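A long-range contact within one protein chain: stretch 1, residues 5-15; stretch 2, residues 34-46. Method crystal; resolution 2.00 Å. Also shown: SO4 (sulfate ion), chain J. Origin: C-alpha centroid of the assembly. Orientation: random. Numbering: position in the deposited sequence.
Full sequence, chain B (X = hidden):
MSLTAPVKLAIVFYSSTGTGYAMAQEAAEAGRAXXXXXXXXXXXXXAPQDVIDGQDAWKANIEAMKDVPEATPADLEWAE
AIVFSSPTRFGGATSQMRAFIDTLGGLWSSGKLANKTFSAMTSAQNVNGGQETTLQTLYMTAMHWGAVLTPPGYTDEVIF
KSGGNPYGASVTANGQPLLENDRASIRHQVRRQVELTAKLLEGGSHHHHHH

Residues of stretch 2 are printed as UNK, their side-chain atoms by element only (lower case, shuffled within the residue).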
# COMPACT_ATOMS: atom_id res chain seq x y z
N ALA B 5 -4.83 36.92 3.45
CA ALA B 5 -5.86 36.11 2.80
C ALA B 5 -6.17 34.92 3.70
O ALA B 5 -5.26 34.29 4.23
CB ALA B 5 -5.40 35.63 1.43
N PRO B 6 -7.45 34.64 3.94
CA PRO B 6 -7.72 33.34 4.53
C PRO B 6 -7.24 32.20 3.61
O PRO B 6 -7.32 32.31 2.39
CB PRO B 6 -9.24 33.33 4.66
CG PRO B 6 -9.64 34.79 4.68
CD PRO B 6 -8.66 35.44 3.75
N VAL B 7 -6.74 31.13 4.22
CA VAL B 7 -6.42 29.89 3.51
C VAL B 7 -7.65 29.40 2.74
O VAL B 7 -8.76 29.40 3.27
CB VAL B 7 -5.96 28.78 4.49
CG1 VAL B 7 -5.88 27.41 3.80
CG2 VAL B 7 -4.61 29.13 5.07
N LYS B 8 -7.45 29.00 1.50
CA LYS B 8 -8.55 28.48 0.68
C LYS B 8 -8.58 26.97 0.80
O LYS B 8 -7.64 26.30 0.37
CB LYS B 8 -8.37 28.89 -0.77
CG LYS B 8 -8.47 30.40 -1.00
CD LYS B 8 -7.79 30.81 -2.30
CE LYS B 8 -7.95 32.33 -2.58
NZ LYS B 8 -7.76 33.18 -1.36
N LEU B 9 -9.67 26.45 1.37
CA LEU B 9 -9.80 25.05 1.72
C LEU B 9 -10.96 24.47 0.96
O LEU B 9 -12.08 24.93 1.11
CB LEU B 9 -10.05 24.90 3.23
CG LEU B 9 -10.39 23.52 3.77
CD1 LEU B 9 -9.22 22.52 3.66
CD2 LEU B 9 -10.91 23.58 5.23
N ALA B 10 -10.69 23.44 0.16
CA ALA B 10 -11.72 22.67 -0.54
C ALA B 10 -11.86 21.30 0.11
O ALA B 10 -10.88 20.54 0.18
CB ALA B 10 -11.35 22.49 -2.00
N ILE B 11 -13.08 20.99 0.55
CA ILE B 11 -13.44 19.66 1.04
C ILE B 11 -14.21 18.99 -0.07
O ILE B 11 -15.34 19.40 -0.37
CB ILE B 11 -14.34 19.71 2.30
CG1 ILE B 11 -13.79 20.68 3.36
CG2 ILE B 11 -14.55 18.32 2.88
CD1 ILE B 11 -12.42 20.38 3.84
N VAL B 12 -13.60 17.99 -0.71
CA VAL B 12 -14.21 17.25 -1.82
C VAL B 12 -14.52 15.84 -1.30
O VAL B 12 -13.62 15.12 -0.84
CB VAL B 12 -13.29 17.15 -3.06
CG1 VAL B 12 -13.96 16.36 -4.17
CG2 VAL B 12 -12.90 18.52 -3.55
N PHE B 13 -15.80 15.49 -1.30
CA PHE B 13 -16.26 14.26 -0.68
C PHE B 13 -17.25 13.55 -1.58
O PHE B 13 -18.06 14.20 -2.28
CB PHE B 13 -16.87 14.52 0.70
CG PHE B 13 -18.26 15.11 0.63
CD1 PHE B 13 -19.38 14.29 0.73
CD2 PHE B 13 -18.43 16.46 0.41
CE1 PHE B 13 -20.64 14.81 0.64
CE2 PHE B 13 -19.71 17.00 0.31
CZ PHE B 13 -20.81 16.18 0.42
N TYR B 14 -17.15 12.23 -1.62
CA TYR B 14 -18.21 11.39 -2.14
C TYR B 14 -18.96 10.77 -0.96
O TYR B 14 -18.35 10.38 0.04
CB TYR B 14 -17.70 10.28 -3.07
CG TYR B 14 -18.87 9.46 -3.52
CD1 TYR B 14 -19.80 9.99 -4.39
CD2 TYR B 14 -19.14 8.22 -2.94
CE1 TYR B 14 -20.95 9.27 -4.76
CE2 TYR B 14 -20.29 7.50 -3.27
CZ TYR B 14 -21.18 8.04 -4.19
OH TYR B 14 -22.31 7.35 -4.52
N SER B 15 -20.28 10.68 -1.09
CA SER B 15 -21.12 10.02 -0.10
C SER B 15 -22.33 9.38 -0.80
O SER B 15 -23.05 10.07 -1.54
CB SER B 15 -21.60 11.02 0.96
OG SER B 15 -22.30 10.35 2.00
N UNK B 34 -11.30 27.61 11.95
CA UNK B 34 -9.88 27.86 11.85
C UNK B 34 -9.56 29.11 11.02
O UNK B 34 -8.40 29.41 10.80
c UNK B 34 -9.15 26.65 11.27
N UNK B 35 -10.59 29.82 10.56
CA UNK B 35 -10.39 31.07 9.83
C UNK B 35 -10.16 30.90 8.33
O UNK B 35 -9.80 31.87 7.64
N UNK B 36 -10.34 29.69 7.83
CA UNK B 36 -10.20 29.44 6.40
C UNK B 36 -11.44 29.87 5.63
O UNK B 36 -12.53 29.98 6.19
c UNK B 36 -9.92 27.95 6.15
N UNK B 37 -11.26 30.11 4.34
CA UNK B 37 -12.36 30.23 3.40
C UNK B 37 -12.65 28.83 2.88
O UNK B 37 -11.77 28.21 2.28
o UNK B 37 -13.85 32.94 -0.29
c UNK B 37 -13.09 31.28 1.21
c UNK B 37 -11.97 31.14 2.23
o UNK B 37 -11.67 32.65 -0.13
c UNK B 37 -12.84 32.37 0.19
N UNK B 38 -13.87 28.33 3.10
CA UNK B 38 -14.16 26.93 2.83
C UNK B 38 -15.15 26.71 1.67
O UNK B 38 -16.17 27.40 1.58
c UNK B 38 -14.72 26.23 4.09
c UNK B 38 -13.85 26.56 5.33
c UNK B 38 -14.78 24.73 3.88
N UNK B 39 -14.82 25.76 0.80
CA UNK B 39 -15.81 25.17 -0.11
C UNK B 39 -16.06 23.72 0.28
O UNK B 39 -15.14 22.92 0.32
c UNK B 39 -15.18 26.59 -2.09
n UNK B 39 -14.07 29.61 -5.49
c UNK B 39 -14.15 28.32 -5.19
n UNK B 39 -13.70 27.41 -6.06
c UNK B 39 -15.34 25.20 -1.57
n UNK B 39 -14.69 27.96 -4.04
c UNK B 39 -14.82 26.59 -3.56
N UNK B 40 -17.32 23.40 0.55
CA UNK B 40 -17.79 22.04 0.68
C UNK B 40 -18.39 21.61 -0.65
O UNK B 40 -19.35 22.23 -1.13
c UNK B 40 -18.60 19.62 2.43
c UNK B 40 -20.63 20.87 3.13
c UNK B 40 -18.86 21.97 1.77
c UNK B 40 -19.59 20.66 2.03
N UNK B 41 -17.83 20.56 -1.24
CA UNK B 41 -18.08 20.17 -2.63
C UNK B 41 -18.33 18.68 -2.72
O UNK B 41 -17.51 17.86 -2.28
c UNK B 41 -16.47 22.00 -3.46
c UNK B 41 -16.87 20.53 -3.49
c UNK B 41 -17.37 22.83 -4.35
c UNK B 41 -15.02 22.13 -3.86
N UNK B 42 -19.44 18.30 -3.33
CA UNK B 42 -19.74 16.88 -3.49
C UNK B 42 -19.21 16.35 -4.81
O UNK B 42 -19.15 17.06 -5.84
c UNK B 42 -22.06 17.14 -4.53
c UNK B 42 -21.26 16.64 -3.36
c UNK B 42 -24.30 17.56 -5.59
n UNK B 42 -25.67 18.09 -5.28
c UNK B 42 -23.57 17.01 -4.35
N UNK B 43 -18.83 15.08 -4.79
CA UNK B 43 -18.41 14.39 -5.99
C UNK B 43 -19.66 13.94 -6.77
O UNK B 43 -20.55 13.30 -6.24
c UNK B 43 -17.49 13.17 -5.66
c UNK B 43 -17.25 12.30 -6.88
c UNK B 43 -16.15 13.62 -5.07
N UNK B 44 -19.66 14.24 -8.06
CA UNK B 44 -20.72 13.83 -8.97
C UNK B 44 -21.05 12.35 -8.84
O UNK B 44 -20.16 11.48 -8.84
n UNK B 44 -21.16 15.08 -15.48
c UNK B 44 -21.01 15.90 -14.43
c UNK B 44 -21.13 14.01 -12.83
c UNK B 44 -21.51 13.88 -11.38
c UNK B 44 -20.36 14.13 -10.43
n UNK B 44 -20.98 15.42 -13.19
n UNK B 44 -20.86 17.21 -14.64
N UNK B 45 -22.35 12.09 -8.75
CA UNK B 45 -22.88 10.76 -8.66
C UNK B 45 -22.99 10.17 -10.05
O UNK B 45 -23.60 10.76 -10.95
o UNK B 45 -23.41 7.68 -7.72
o UNK B 45 -24.04 8.62 -5.84
c UNK B 45 -24.26 10.80 -7.98
c UNK B 45 -24.08 8.50 -7.07
c UNK B 45 -24.93 9.48 -7.85
N UNK B 46 -22.38 9.01 -10.24
CA UNK B 46 -22.43 8.33 -11.52
C UNK B 46 -23.40 7.14 -11.54
O UNK B 46 -23.75 6.65 -12.62
c UNK B 46 -21.04 7.81 -11.90
o UNK B 46 -20.57 6.93 -10.88
c UNK B 46 -20.06 8.97 -12.03
S SO4 J . -21.37 6.94 2.90
O1 SO4 J . -22.53 6.93 3.80
O2 SO4 J . -20.32 6.09 3.44
O3 SO4 J . -21.82 6.45 1.60
O4 SO4 J . -20.83 8.29 2.81
O HOH W 1 -9.21 33.44 0.72
O HOH W 2 -6.71 31.16 7.35
O HOH W 3 -23.96 10.78 -4.14
O HOH W 4 -21.30 12.58 -3.02

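Position 34 has a single side-chain carbon that touches nothing on stretch 1: Ala34. Position 35 has no side-chain atom. Its phi of 86° closes a Schellman motif after a helix, and a CB would be jammed against the preceding carbonyl, so this is Gly35; its O lies 3.4 Å from CB of Pro6. Position 36 carries one carbon, its CB 3.4 Å from O of Val7 and 4.2 Å from CB of Leu9: Ala36, a methyl that adds an apolar contact to Val7 and Leu9.

Position 37 has three carbons, the third bearing two oxygens, and lies beside Pro6 and Lys8, which makes it Glu37. Its OE1 stands 4.1 Å from NZ of Lys8, too far for a salt bridge, but water 1 links the two, 2.7 Å from OE1 of Glu37 and 2.5 Å from NZ of Lys8. Position 38 shows one carbon carrying two more, set against Leu9 and Ile11, a beta-branched form that suits an extended strand: Val38. Its CG2 meets CD2 of Leu9 at 4.2 Å, and its CG1 meets CG1 of Ile11 at 4.2 Å.

At position 39, three carbons, a nitrogen and a carbon with two further nitrogens spell Arg39; it pairs with Ala10, while its long charged end leads away from stretch 1 to a polar partner elsewhere in the structure. Position 40 has four carbons forked at the second, an apolar fork that meets Ile11 and the Phe13 ring, hence Leu40, whose CD1 reaches CE2 of Phe13 at 3.5 Å. Position 41 has the same fork, lying against Ala10 and Val12, and is Leu41; buried, it places CD1 4.1 Å from CB of Ala10 and 4.2 Å from CG2 of Val12.

Position 42, four carbons in a row ending in nitrogen, is Lys42. Its CA lies over one face of the Phe13 ring, 4.2 Å from the centroid, while its amine end leads away. Position 43, one carbon carrying two, packs on Val12 and Tyr14 and is Val43, a compact buried residue with CG2 3.6 Å from CG1 of Val12. Position 44, with three carbons, a nitrogen and a carbon bearing two nitrogens, points away from stretch 1: exposed Arg44. Position 45 has three carbons and a terminal pair of oxygens that reaches the Tyr14 hydroxyl: Glu45, whose carboxylate suits a hydroxyl donor, OE2 accepting a 2.5 Å hydrogen bond from OH of Tyr14. Position 46, one carbon carrying an oxygen and a carbon, is exposed Thr46, without contact.

The contact is a parallel strand pair. Backbone hydrogen bonds alternate in direction, from N of Glu37 to O of Val7 (2.8 Å) through N of Val43 to O of Phe13 (2.8 Å). Leu9, Ile11 and Phe13 share one sheet face with Val38, Leu40 and Lys42; Ala10 and Val12 pack with Leu41 on the other.

Stretch 2 (34-46) AGAEVRLLKVRET
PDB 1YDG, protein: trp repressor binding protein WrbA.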